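Hypothetical protein GrpB (Enterococcus faecalis, PDB 2NRK) is of unknown function but belongs to the GrpB (UPF0157) family of the nucleotidyltransferase clan, consistent with a nucleotidyltransferase-like fold. Local coordinates at residues A[7-12]-A[46-52]; A[32-38]-A[56-62]; A[63-67]-A[87-91]; A[119-124]-A[163-168]. All coordinates share one frame; numbering follows the deposited sequence.

Contact 1 of 4, residues A[7-12]-A[46-52]; sequences IVTEYQ and PNLAAKP
Thr9 and Ala50 join two irregular loops through a single antiparallel bridge, each residue giving and taking one backbone hydrogen bond. Thr9 N reaches Ala50 O at 3.0 Å, coming from above the carbonyl plane, whereas Ala50 N meets Thr9 O almost head-on at 2.9 Å. A water extends the polar link: it donates to Glu10 OE1 and Asn47 O and accepts from Tyr11 N. The other carboxylate oxygen of Glu10 is bound in a salt bridge to Lys139.

Ring packing follows. Tyr11 turns its ring away from its own N (chi1 178°) and lays one face on the Pro46-Asn47 peptide. Asn47 N sits over the ring centre, 3.2 Å from Tyr11 CG, and Pro46 CA makes a CH-pi contact 3.9 Å from the centroid of the Tyr11 ring. Leu48 O lies at the ring edge, in plane.

The aliphatic contacts are looser: Val8 CG1 faces Ala49 CB at 4.1 Å, and Val8 CG2 meets Lys51 CG at 3.9 Å, the Val8 and Lys51 side chains crossing at about a right angle.

The pair of loops, one leading into helix 14-30 and the other running from strand 34-40 to strand 54-60, packs on Trp15 of helix 14-30 and on Lys138 and Lys139 of helix 128-142.

Contact 2 of 4, residues A[32-38]-A[56-62]; sequences ENCLKVE and FLVIVEE
Asn33 holds CG anti to its backbone N (chi1 -167°), which swings its amide against the backbone of Glu62, while Leu35, with CG anti to its carbonyl carbon (chi1 -70°), lies across the stem of Glu61. The antiparallel strand pair, at the edge of the mixed sheet, begins at Cys34 with Val60, a non-hydrogen-bonded pair, and is interrupted by a classic beta bulge: Leu35 and Lys36 both face Ile59. Ile59 O takes a short bond from Leu35 N at 2.7 Å and only a weak one from Lys36 N. From Lys36 on the pairing is regular: Lys36 with Ile59 and Glu38 with Leu57 are hydrogen-bonded pairs, Val37 with Val58 a non-hydrogen-bonded pair.

Cys34, Val37, Val58 and Val60 share the sheet face packed by helix 14-30; the Val37 and Val58 side chains lie side by side, pointing the same way, with Val37 CG2 4.1 Å from Val58 CG2. Lys36, Glu38, Leu57 and Ile59 line the other face, where helix 111-126 packs and Glu38 pairs with Arg121. Trp172 of the second subunit reaches Lys36 and Ile59, and Lys169 of that subunit forms a salt bridge with Glu61.

Past the last bridge the Asn33 amide works both ways: Glu62 N meets a lone pair of Asn33 OD1 in the carbonyl plane at 2.9 Å, and Asn33 ND2 donates to Glu62 O at 3.0 Å, 9° out of the Asn33 amide plane.

Contact 3 of 4, residues A[63-67]-A[87-91]; sequences IEKVD and SGRRY
A side-on, two-pronged arginine-carboxylate salt bridge ties the turn after strand 54-60 to strand 89-94. Arg90 NE donates to Asp67 OD1 at 2.7 Å and Arg90 NH2 to Asp67 OD2 at 3.0 Å, so each nitrogen has its own oxygen. Both oxygens use their syn lone pairs, both bonds are nearly straight (167°), and the carboxylate and guanidinium planes lie only 17° apart. Tyr80 OH also bonds to Asp67 OD1, giving that oxygen a second partner.

The third nitrogen of the group is held within its own strand: Arg90 NH1 donates to Arg89 O at 3.0 Å, from above the carbonyl plane. A water at the guanidinium edge accepts from Arg90 NH2 and donates to Glu64 OE2, bridging the guanidinium to a second acid whose charged atoms do not touch it. With these bonds on NE, NH1 and NH2, the rotation of the guanidinium is fixed.

In the mixed sheet, strand 101-107 runs between strands 54-60 and 89-94, and the 63-67 turn, which has helical backbone angles, packs on Ile105 of that middle strand. Arg90 reaches the turn by a bend about its CB-CG bond (chi2 -63°), which brings its aliphatic part against Ile63 and its head to Asp67. Ile63 CD1 touches Arg90 CG at 3.7 Å, and Ile63 CG1 lies over one guanidinium face, offset toward the rim. Ile63 CG1 also comes within 3.4 Å of Gly88 O. Val66 CG1 adds a lighter contact with Arg90 CG at 4.2 Å, while its side chain also packs on Tyr80 and Ile105.

Contact 4 of 4, residues A[119-124]-A[163-168]; sequences AFRNYL and IEKEAL
Tyr123 leans across residues 163-168 with one ring face over the backbone at Glu166 and Ala167. Ala167 CA makes a CH-pi contact 4.0 Å from the centroid of the Tyr123 ring, offset toward the rim, and the peptide carbon of Glu166 lies over the ring centre. A first torsion near trans (chi1 -173°) carries the ring outward along its neighbour until the hydroxyl reaches an acid: Tyr123 OH donates to Glu166 OE1 at 2.7 Å. The carboxylate plane stands 85° from the ring, and the oxygen is met on its anti side, out of the carboxylate plane.

The two segments belong to helices 111-126 and 157-171 of the alpha-helical part of the fold and cross almost perpendicularly, at 84°, with axes 8.1 Å apart. Small residues permit this closeness: Ala167 CB sits 3.4 Å from Tyr123 CB and equally near Ala119 O, while Ala119 CB faces Leu168 CD1.

Ile163 CG2 gathers a second cluster. It touches Phe120 CE1 at 3.6 Å, approaches the edge of the Tyr123 ring at CD2, and meets Leu124 CD2; the Ile163 side chain crosses those of Tyr123 and Leu124 at about right angles. Phe120 CD1 also packs on Glu164 CG, whose carboxylate is paired with Arg116. Ile130 of helix 128-142 adjoins Tyr123, Leu124 and Ile163, and a water donates to both Ala119 O and Ala167 O.

All four contacts mix core and surface: half of contact 2's touching residues and five of contact 4's nine are buried, whereas contact 1 has four exposed against three buried. Contacts 2 and 3 reach the same sheet, their centres about 11 Å apart: contact 2 relies on backbone pairing, contact 3 on an ion pair, and Asn33 packs on Val66 between them. Contact 4 joins helices, largely through apolar side chains; its Arg121 forms a salt bridge with Glu38 of contact 2. Contact 1, on the opposite side of the chain's centre from contacts 2 and 3, links two loops and touches contact 4 through Leu48 and Leu124. Contacts 2 and 4 both meet the second subunit; contacts 1 and 3 do not.

Contact 1 of 4, residues A[7-12]-A[46-52]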
# COMPACT_ATOMS: atom_id res chain seq x y z
N ILE A 7 20.23 3.81 -24.19
CA ILE A 7 20.77 2.42 -24.32
C ILE A 7 20.89 1.72 -22.95
O ILE A 7 21.26 2.34 -21.97
CB ILE A 7 22.13 2.35 -25.09
CG1 ILE A 7 23.33 2.50 -24.15
CG2 ILE A 7 22.18 3.36 -26.26
CD1 ILE A 7 24.57 1.68 -24.58
N VAL A 8 20.62 0.43 -22.92
CA VAL A 8 20.76 -0.38 -21.70
C VAL A 8 22.23 -0.71 -21.40
O VAL A 8 22.97 -1.14 -22.30
CB VAL A 8 19.91 -1.68 -21.82
CG1 VAL A 8 20.06 -2.58 -20.60
CG2 VAL A 8 18.45 -1.31 -22.04
N THR A 9 22.66 -0.50 -20.16
CA THR A 9 24.00 -0.88 -19.71
C THR A 9 23.90 -1.94 -18.63
O THR A 9 22.83 -2.14 -18.04
CB THR A 9 24.79 0.33 -19.15
OG1 THR A 9 24.28 0.69 -17.86
CG2 THR A 9 24.70 1.53 -20.10
N GLU A 10 25.00 -2.63 -18.36
CA GLU A 10 25.05 -3.46 -17.17
C GLU A 10 24.83 -2.56 -15.95
O GLU A 10 24.98 -1.33 -16.05
CB GLU A 10 26.38 -4.21 -17.08
CG GLU A 10 26.54 -5.31 -18.16
CD GLU A 10 25.37 -6.28 -18.23
OE1 GLU A 10 24.96 -6.82 -17.18
OE2 GLU A 10 24.85 -6.50 -19.35
N TYR A 11 24.43 -3.15 -14.85
CA TYR A 11 24.16 -2.39 -13.63
C TYR A 11 25.35 -1.50 -13.27
O TYR A 11 26.50 -1.92 -13.40
CB TYR A 11 23.90 -3.36 -12.47
CG TYR A 11 23.66 -2.66 -11.17
CD1 TYR A 11 22.44 -2.02 -10.93
CD2 TYR A 11 24.64 -2.61 -10.18
CE1 TYR A 11 22.20 -1.35 -9.75
CE2 TYR A 11 24.40 -1.96 -8.99
CZ TYR A 11 23.21 -1.32 -8.78
OH TYR A 11 22.98 -0.68 -7.58
N GLN A 12 25.07 -0.27 -12.84
CA GLN A 12 26.12 0.63 -12.36
C GLN A 12 25.91 0.94 -10.87
O GLN A 12 24.94 1.60 -10.51
CB GLN A 12 26.13 1.93 -13.17
CG GLN A 12 26.37 1.73 -14.67
CD GLN A 12 26.27 3.04 -15.45
OE1 GLN A 12 26.79 4.07 -15.02
NE2 GLN A 12 25.62 3.00 -16.62
N PRO A 46 19.79 -3.78 -7.35
CA PRO A 46 21.18 -4.13 -7.57
C PRO A 46 21.40 -5.28 -8.55
O PRO A 46 20.69 -6.30 -8.51
CB PRO A 46 21.68 -4.50 -6.16
CG PRO A 46 20.84 -3.57 -5.25
CD PRO A 46 19.47 -3.61 -5.91
N ASN A 47 22.36 -5.06 -9.44
CA ASN A 47 22.80 -6.03 -10.46
C ASN A 47 21.84 -6.21 -11.65
O ASN A 47 22.05 -7.08 -12.51
CB ASN A 47 23.23 -7.36 -9.83
CG ASN A 47 24.23 -7.16 -8.70
OD1 ASN A 47 25.16 -6.36 -8.80
ND2 ASN A 47 24.03 -7.89 -7.61
N LEU A 48 20.82 -5.37 -11.73
CA LEU A 48 19.91 -5.42 -12.88
C LEU A 48 20.42 -4.50 -13.99
O LEU A 48 20.69 -3.33 -13.75
CB LEU A 48 18.48 -4.99 -12.46
CG LEU A 48 17.43 -4.91 -13.57
CD1 LEU A 48 17.29 -6.22 -14.37
CD2 LEU A 48 16.08 -4.50 -12.90
N ALA A 49 20.55 -5.04 -15.20
CA ALA A 49 20.87 -4.23 -16.37
C ALA A 49 19.74 -3.22 -16.62
O ALA A 49 18.55 -3.55 -16.44
CB ALA A 49 21.08 -5.11 -17.60
N ALA A 50 20.08 -2.01 -17.04
CA ALA A 50 19.06 -0.96 -17.15
C ALA A 50 19.52 0.20 -18.01
O ALA A 50 20.70 0.44 -18.14
CB ALA A 50 18.72 -0.41 -15.77
N LYS A 51 18.57 0.96 -18.53
CA LYS A 51 18.88 2.28 -19.06
C LYS A 51 19.36 3.13 -17.88
O LYS A 51 18.78 3.05 -16.79
CB LYS A 51 17.65 2.92 -19.64
CG LYS A 51 17.24 2.24 -20.93
CD LYS A 51 15.79 2.45 -21.24
CE LYS A 51 15.47 3.85 -21.71
NZ LYS A 51 14.63 3.76 -22.97
N PRO A 52 20.45 3.90 -18.08
CA PRO A 52 21.01 4.70 -16.97
C PRO A 52 20.21 5.98 -16.73
O PRO A 52 20.75 7.10 -16.88
CB PRO A 52 22.42 5.02 -17.46
CG PRO A 52 22.32 5.03 -18.92
CD PRO A 52 21.27 4.00 -19.30
O HOH W 1 24.03 -6.01 -14.76

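Contact 2 of 4, residues A[32-38]-A[56-62]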
# COMPACT_ATOMS: atom_id res chain seq x y z
N GLU A 32 8.66 20.46 3.78
CA GLU A 32 7.78 19.66 4.65
C GLU A 32 6.73 18.84 3.92
O GLU A 32 6.25 17.84 4.47
CB GLU A 32 7.08 20.54 5.71
CG GLU A 32 8.02 21.28 6.67
CD GLU A 32 8.54 22.59 6.10
OE1 GLU A 32 8.24 22.91 4.93
OE2 GLU A 32 9.23 23.31 6.85
N ASN A 33 6.39 19.23 2.69
CA ASN A 33 5.39 18.52 1.92
C ASN A 33 5.90 17.13 1.50
O ASN A 33 5.11 16.25 1.13
CB ASN A 33 5.03 19.33 0.68
CG ASN A 33 3.79 18.83 -0.02
OD1 ASN A 33 2.90 18.22 0.59
ND2 ASN A 33 3.70 19.12 -1.30
N CYS A 34 7.22 16.94 1.55
CA CYS A 34 7.83 15.66 1.12
C CYS A 34 7.84 14.66 2.27
O CYS A 34 8.49 14.88 3.31
CB CYS A 34 9.25 15.86 0.61
SG CYS A 34 10.01 14.32 0.02
N LEU A 35 7.09 13.57 2.10
CA LEU A 35 7.04 12.54 3.14
C LEU A 35 8.18 11.55 2.96
O LEU A 35 8.72 11.03 3.97
CB LEU A 35 5.72 11.76 3.09
CG LEU A 35 4.50 12.58 3.53
CD1 LEU A 35 3.22 11.88 3.11
CD2 LEU A 35 4.50 12.77 5.06
N LYS A 36 8.53 11.26 1.71
CA LYS A 36 9.53 10.22 1.43
C LYS A 36 10.01 10.34 -0.02
O LYS A 36 9.21 10.60 -0.90
CB LYS A 36 8.89 8.83 1.66
CG LYS A 36 9.84 7.66 1.52
CD LYS A 36 10.81 7.66 2.68
CE LYS A 36 11.75 6.47 2.54
NZ LYS A 36 12.50 6.41 3.80
N VAL A 37 11.30 10.11 -0.25
CA VAL A 37 11.81 9.91 -1.61
C VAL A 37 12.41 8.53 -1.67
O VAL A 37 13.28 8.20 -0.84
CB VAL A 37 12.90 10.96 -2.02
CG1 VAL A 37 13.38 10.70 -3.44
CG2 VAL A 37 12.33 12.40 -1.91
N GLU A 38 11.90 7.74 -2.61
CA GLU A 38 12.36 6.35 -2.79
C GLU A 38 13.02 6.19 -4.18
O GLU A 38 12.56 6.76 -5.17
CB GLU A 38 11.15 5.39 -2.72
CG GLU A 38 10.48 5.28 -1.33
CD GLU A 38 11.04 4.20 -0.45
OE1 GLU A 38 12.13 3.62 -0.73
OE2 GLU A 38 10.37 3.94 0.59
N PHE A 56 12.85 8.26 -9.51
CA PHE A 56 12.52 8.73 -8.14
C PHE A 56 11.03 8.65 -7.89
O PHE A 56 10.21 9.07 -8.75
CB PHE A 56 12.95 10.20 -7.94
CG PHE A 56 14.41 10.44 -8.17
CD1 PHE A 56 15.28 10.57 -7.09
CD2 PHE A 56 14.93 10.51 -9.46
CE1 PHE A 56 16.66 10.73 -7.29
CE2 PHE A 56 16.30 10.68 -9.66
CZ PHE A 56 17.18 10.79 -8.57
N LEU A 57 10.67 8.06 -6.74
CA LEU A 57 9.27 8.06 -6.26
C LEU A 57 9.22 9.06 -5.11
O LEU A 57 9.90 8.88 -4.11
CB LEU A 57 8.85 6.67 -5.79
CG LEU A 57 7.44 6.57 -5.15
CD1 LEU A 57 6.34 7.03 -6.13
CD2 LEU A 57 7.14 5.13 -4.70
N VAL A 58 8.49 10.14 -5.31
CA VAL A 58 8.38 11.17 -4.29
C VAL A 58 6.92 11.15 -3.78
O VAL A 58 5.98 11.31 -4.57
CB VAL A 58 8.71 12.57 -4.89
CG1 VAL A 58 8.53 13.63 -3.84
CG2 VAL A 58 10.14 12.60 -5.42
N ILE A 59 6.76 10.98 -2.47
CA ILE A 59 5.44 10.88 -1.87
C ILE A 59 5.22 12.14 -1.06
O ILE A 59 6.05 12.48 -0.20
CB ILE A 59 5.35 9.62 -0.97
CG1 ILE A 59 5.69 8.38 -1.80
CG2 ILE A 59 3.98 9.56 -0.35
CD1 ILE A 59 5.87 7.13 -0.91
N VAL A 60 4.13 12.86 -1.34
CA VAL A 60 3.86 14.16 -0.71
C VAL A 60 2.51 14.18 0.01
O VAL A 60 1.62 13.36 -0.27
CB VAL A 60 3.88 15.34 -1.76
CG1 VAL A 60 5.27 15.43 -2.40
CG2 VAL A 60 2.77 15.16 -2.84
N GLU A 61 2.36 15.15 0.93
CA GLU A 61 1.08 15.32 1.63
C GLU A 61 0.01 15.88 0.72
O GLU A 61 -1.15 15.44 0.78
CB GLU A 61 1.27 16.22 2.86
CG GLU A 61 2.14 15.57 3.90
CD GLU A 61 2.01 16.20 5.29
OE1 GLU A 61 0.89 16.62 5.70
OE2 GLU A 61 3.07 16.26 5.96
N GLU A 62 0.40 16.85 -0.11
CA GLU A 62 -0.54 17.59 -0.96
C GLU A 62 0.04 17.79 -2.36
O GLU A 62 0.99 18.54 -2.54
CB GLU A 62 -0.83 18.97 -0.39
CG GLU A 62 -1.53 19.00 0.94
CD GLU A 62 -1.79 20.43 1.36
OE1 GLU A 62 -2.54 21.13 0.65
OE2 GLU A 62 -1.19 20.86 2.37
O HOH W 2 5.61 15.70 5.54
O HOH W 3 1.97 19.93 2.90

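Contact 3 of 4, residues A[63-67]-A[87-91]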
# COMPACT_ATOMS: atom_id res chain seq x y z
N ILE A 63 -0.56 17.12 -3.34
CA ILE A 63 -0.04 17.16 -4.71
C ILE A 63 -0.17 18.54 -5.36
O ILE A 63 0.74 19.00 -6.03
CB ILE A 63 -0.60 16.02 -5.61
CG1 ILE A 63 0.27 15.86 -6.89
CG2 ILE A 63 -2.05 16.21 -5.97
CD1 ILE A 63 1.68 15.32 -6.64
N GLU A 64 -1.28 19.23 -5.09
CA GLU A 64 -1.50 20.53 -5.76
C GLU A 64 -0.47 21.56 -5.35
O GLU A 64 -0.12 22.46 -6.13
CB GLU A 64 -2.93 21.02 -5.52
CG GLU A 64 -3.98 20.02 -6.01
CD GLU A 64 -5.29 20.66 -6.46
OE1 GLU A 64 -5.55 21.86 -6.14
OE2 GLU A 64 -6.07 19.96 -7.15
N LYS A 65 0.02 21.45 -4.12
CA LYS A 65 1.10 22.30 -3.62
C LYS A 65 2.41 22.19 -4.41
O LYS A 65 3.26 23.10 -4.38
CB LYS A 65 1.36 21.99 -2.16
CG LYS A 65 0.58 22.89 -1.17
CD LYS A 65 0.91 22.49 0.27
CE LYS A 65 2.33 22.92 0.68
NZ LYS A 65 2.59 22.56 2.11
N VAL A 66 2.60 21.07 -5.10
CA VAL A 66 3.84 20.84 -5.85
C VAL A 66 3.88 21.80 -7.06
O VAL A 66 4.95 22.21 -7.49
CB VAL A 66 3.97 19.34 -6.27
CG1 VAL A 66 5.18 19.10 -7.19
CG2 VAL A 66 4.08 18.48 -5.02
N ASP A 67 2.71 22.15 -7.58
CA ASP A 67 2.64 23.12 -8.67
C ASP A 67 3.27 24.46 -8.36
O ASP A 67 3.79 25.13 -9.26
CB ASP A 67 1.19 23.28 -9.14
CG ASP A 67 0.62 21.98 -9.68
OD1 ASP A 67 1.39 21.18 -10.30
OD2 ASP A 67 -0.57 21.72 -9.45
N SER A 87 -3.40 10.29 -13.61
CA SER A 87 -4.17 11.07 -12.65
C SER A 87 -3.46 11.17 -11.30
O SER A 87 -3.02 10.16 -10.75
CB SER A 87 -5.58 10.47 -12.48
OG SER A 87 -6.41 11.40 -11.77
N GLY A 88 -3.32 12.39 -10.80
CA GLY A 88 -2.67 12.58 -9.49
C GLY A 88 -1.16 12.62 -9.48
O GLY A 88 -0.58 12.92 -8.44
N ARG A 89 -0.50 12.38 -10.61
CA ARG A 89 0.96 12.43 -10.65
C ARG A 89 1.44 13.85 -10.94
O ARG A 89 0.72 14.64 -11.58
CB ARG A 89 1.49 11.47 -11.73
CG ARG A 89 3.03 11.43 -11.79
CD ARG A 89 3.51 10.34 -12.76
NE ARG A 89 3.06 10.59 -14.15
CZ ARG A 89 3.54 9.92 -15.20
NH1 ARG A 89 4.46 8.97 -15.01
NH2 ARG A 89 3.11 10.17 -16.43
N ARG A 90 2.63 14.18 -10.43
CA ARG A 90 3.46 15.22 -11.09
C ARG A 90 4.73 14.57 -11.56
O ARG A 90 5.46 13.98 -10.75
CB ARG A 90 3.74 16.41 -10.17
CG ARG A 90 2.45 17.14 -9.75
CD ARG A 90 1.70 17.76 -10.96
NE ARG A 90 0.58 18.58 -10.51
CZ ARG A 90 -0.64 18.11 -10.23
NH1 ARG A 90 -0.92 16.82 -10.40
NH2 ARG A 90 -1.61 18.97 -9.80
N TYR A 91 5.04 14.72 -12.84
CA TYR A 91 6.14 14.01 -13.44
C TYR A 91 7.19 15.05 -13.84
O TYR A 91 6.84 16.10 -14.40
CB TYR A 91 5.63 13.27 -14.68
CG TYR A 91 6.68 12.51 -15.46
CD1 TYR A 91 7.38 11.45 -14.87
CD2 TYR A 91 6.93 12.80 -16.80
CE1 TYR A 91 8.33 10.71 -15.61
CE2 TYR A 91 7.88 12.06 -17.55
CZ TYR A 91 8.58 11.04 -16.93
OH TYR A 91 9.52 10.34 -17.67
O HOH W 4 -4.31 18.30 -8.87

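Contact 4 of 4, residues A[119-124]-A[163-168]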
# COMPACT_ATOMS: atom_id res chain seq x y z
N ALA A 119 6.32 -2.27 -4.79
CA ALA A 119 6.22 -3.73 -4.78
C ALA A 119 7.09 -4.32 -5.90
O ALA A 119 7.78 -5.30 -5.67
CB ALA A 119 4.76 -4.18 -4.93
N PHE A 120 7.03 -3.71 -7.09
CA PHE A 120 7.79 -4.16 -8.28
C PHE A 120 9.27 -4.18 -7.94
O PHE A 120 9.94 -5.20 -8.14
CB PHE A 120 7.51 -3.21 -9.44
CG PHE A 120 8.22 -3.58 -10.72
CD1 PHE A 120 7.76 -4.61 -11.53
CD2 PHE A 120 9.32 -2.82 -11.13
CE1 PHE A 120 8.43 -4.94 -12.76
CE2 PHE A 120 9.99 -3.15 -12.34
CZ PHE A 120 9.55 -4.20 -13.13
N ARG A 121 9.77 -3.07 -7.38
CA ARG A 121 11.17 -2.99 -6.97
C ARG A 121 11.52 -4.07 -5.95
O ARG A 121 12.52 -4.82 -6.12
CB ARG A 121 11.47 -1.61 -6.36
CG ARG A 121 12.92 -1.52 -5.84
CD ARG A 121 13.02 -0.30 -4.94
NE ARG A 121 12.37 -0.56 -3.65
CZ ARG A 121 12.23 0.36 -2.69
NH1 ARG A 121 12.71 1.61 -2.87
NH2 ARG A 121 11.61 0.04 -1.56
N ASN A 122 10.72 -4.16 -4.89
CA ASN A 122 11.06 -5.09 -3.79
C ASN A 122 11.10 -6.52 -4.30
O ASN A 122 11.98 -7.30 -3.93
CB ASN A 122 10.06 -4.92 -2.65
CG ASN A 122 10.17 -3.59 -1.95
OD1 ASN A 122 11.08 -2.79 -2.22
ND2 ASN A 122 9.23 -3.34 -1.02
N TYR A 123 10.15 -6.86 -5.16
CA TYR A 123 10.05 -8.20 -5.72
C TYR A 123 11.28 -8.53 -6.59
O TYR A 123 11.84 -9.62 -6.50
CB TYR A 123 8.77 -8.28 -6.54
CG TYR A 123 8.42 -9.65 -7.07
CD1 TYR A 123 8.10 -10.71 -6.20
CD2 TYR A 123 8.38 -9.89 -8.45
CE1 TYR A 123 7.77 -12.00 -6.69
CE2 TYR A 123 8.00 -11.16 -8.96
CZ TYR A 123 7.71 -12.21 -8.06
OH TYR A 123 7.34 -13.46 -8.53
N LEU A 124 11.70 -7.59 -7.45
CA LEU A 124 12.90 -7.86 -8.27
C LEU A 124 14.15 -8.01 -7.37
O LEU A 124 14.99 -8.87 -7.65
CB LEU A 124 13.14 -6.75 -9.28
CG LEU A 124 12.10 -6.75 -10.39
CD1 LEU A 124 12.40 -5.59 -11.36
CD2 LEU A 124 12.09 -8.09 -11.17
N ILE A 163 4.87 -9.14 -13.94
CA ILE A 163 5.73 -9.04 -12.76
C ILE A 163 5.12 -8.12 -11.69
O ILE A 163 5.22 -8.39 -10.48
CB ILE A 163 7.18 -8.61 -13.15
CG1 ILE A 163 7.78 -9.67 -14.08
CG2 ILE A 163 8.05 -8.36 -11.87
CD1 ILE A 163 7.65 -11.13 -13.57
N GLU A 164 4.52 -7.03 -12.15
CA GLU A 164 3.88 -6.10 -11.18
C GLU A 164 2.79 -6.84 -10.38
O GLU A 164 2.59 -6.59 -9.18
CB GLU A 164 3.25 -4.90 -11.90
CG GLU A 164 4.30 -3.85 -12.31
CD GLU A 164 3.71 -2.67 -13.13
OE1 GLU A 164 2.58 -2.79 -13.67
OE2 GLU A 164 4.41 -1.61 -13.21
N LYS A 165 2.07 -7.71 -11.07
CA LYS A 165 1.00 -8.46 -10.42
C LYS A 165 1.58 -9.46 -9.42
O LYS A 165 1.13 -9.54 -8.27
CB LYS A 165 0.15 -9.15 -11.49
CG LYS A 165 -0.96 -9.99 -10.95
CD LYS A 165 -1.98 -10.29 -12.09
CE LYS A 165 -2.96 -11.36 -11.66
NZ LYS A 165 -3.93 -11.73 -12.77
N GLU A 166 2.59 -10.23 -9.83
CA GLU A 166 3.28 -11.14 -8.92
C GLU A 166 3.84 -10.37 -7.72
O GLU A 166 3.77 -10.84 -6.57
CB GLU A 166 4.43 -11.85 -9.62
CG GLU A 166 3.97 -12.81 -10.72
CD GLU A 166 5.12 -13.59 -11.38
OE1 GLU A 166 6.30 -13.44 -10.99
OE2 GLU A 166 4.84 -14.37 -12.31
N ALA A 167 4.39 -9.18 -8.00
CA ALA A 167 5.05 -8.39 -6.97
C ALA A 167 4.06 -7.90 -5.91
O ALA A 167 4.36 -7.93 -4.71
CB ALA A 167 5.73 -7.18 -7.61
N LEU A 168 2.89 -7.45 -6.36
CA LEU A 168 1.89 -6.88 -5.43
C LEU A 168 1.32 -8.00 -4.55
O LEU A 168 1.07 -7.78 -3.36
CB LEU A 168 0.79 -6.14 -6.18
CG LEU A 168 -0.14 -5.27 -5.31
CD1 LEU A 168 0.68 -4.28 -4.42
CD2 LEU A 168 -1.17 -4.55 -6.21
O HOH W 5 6.76 -7.11 -3.67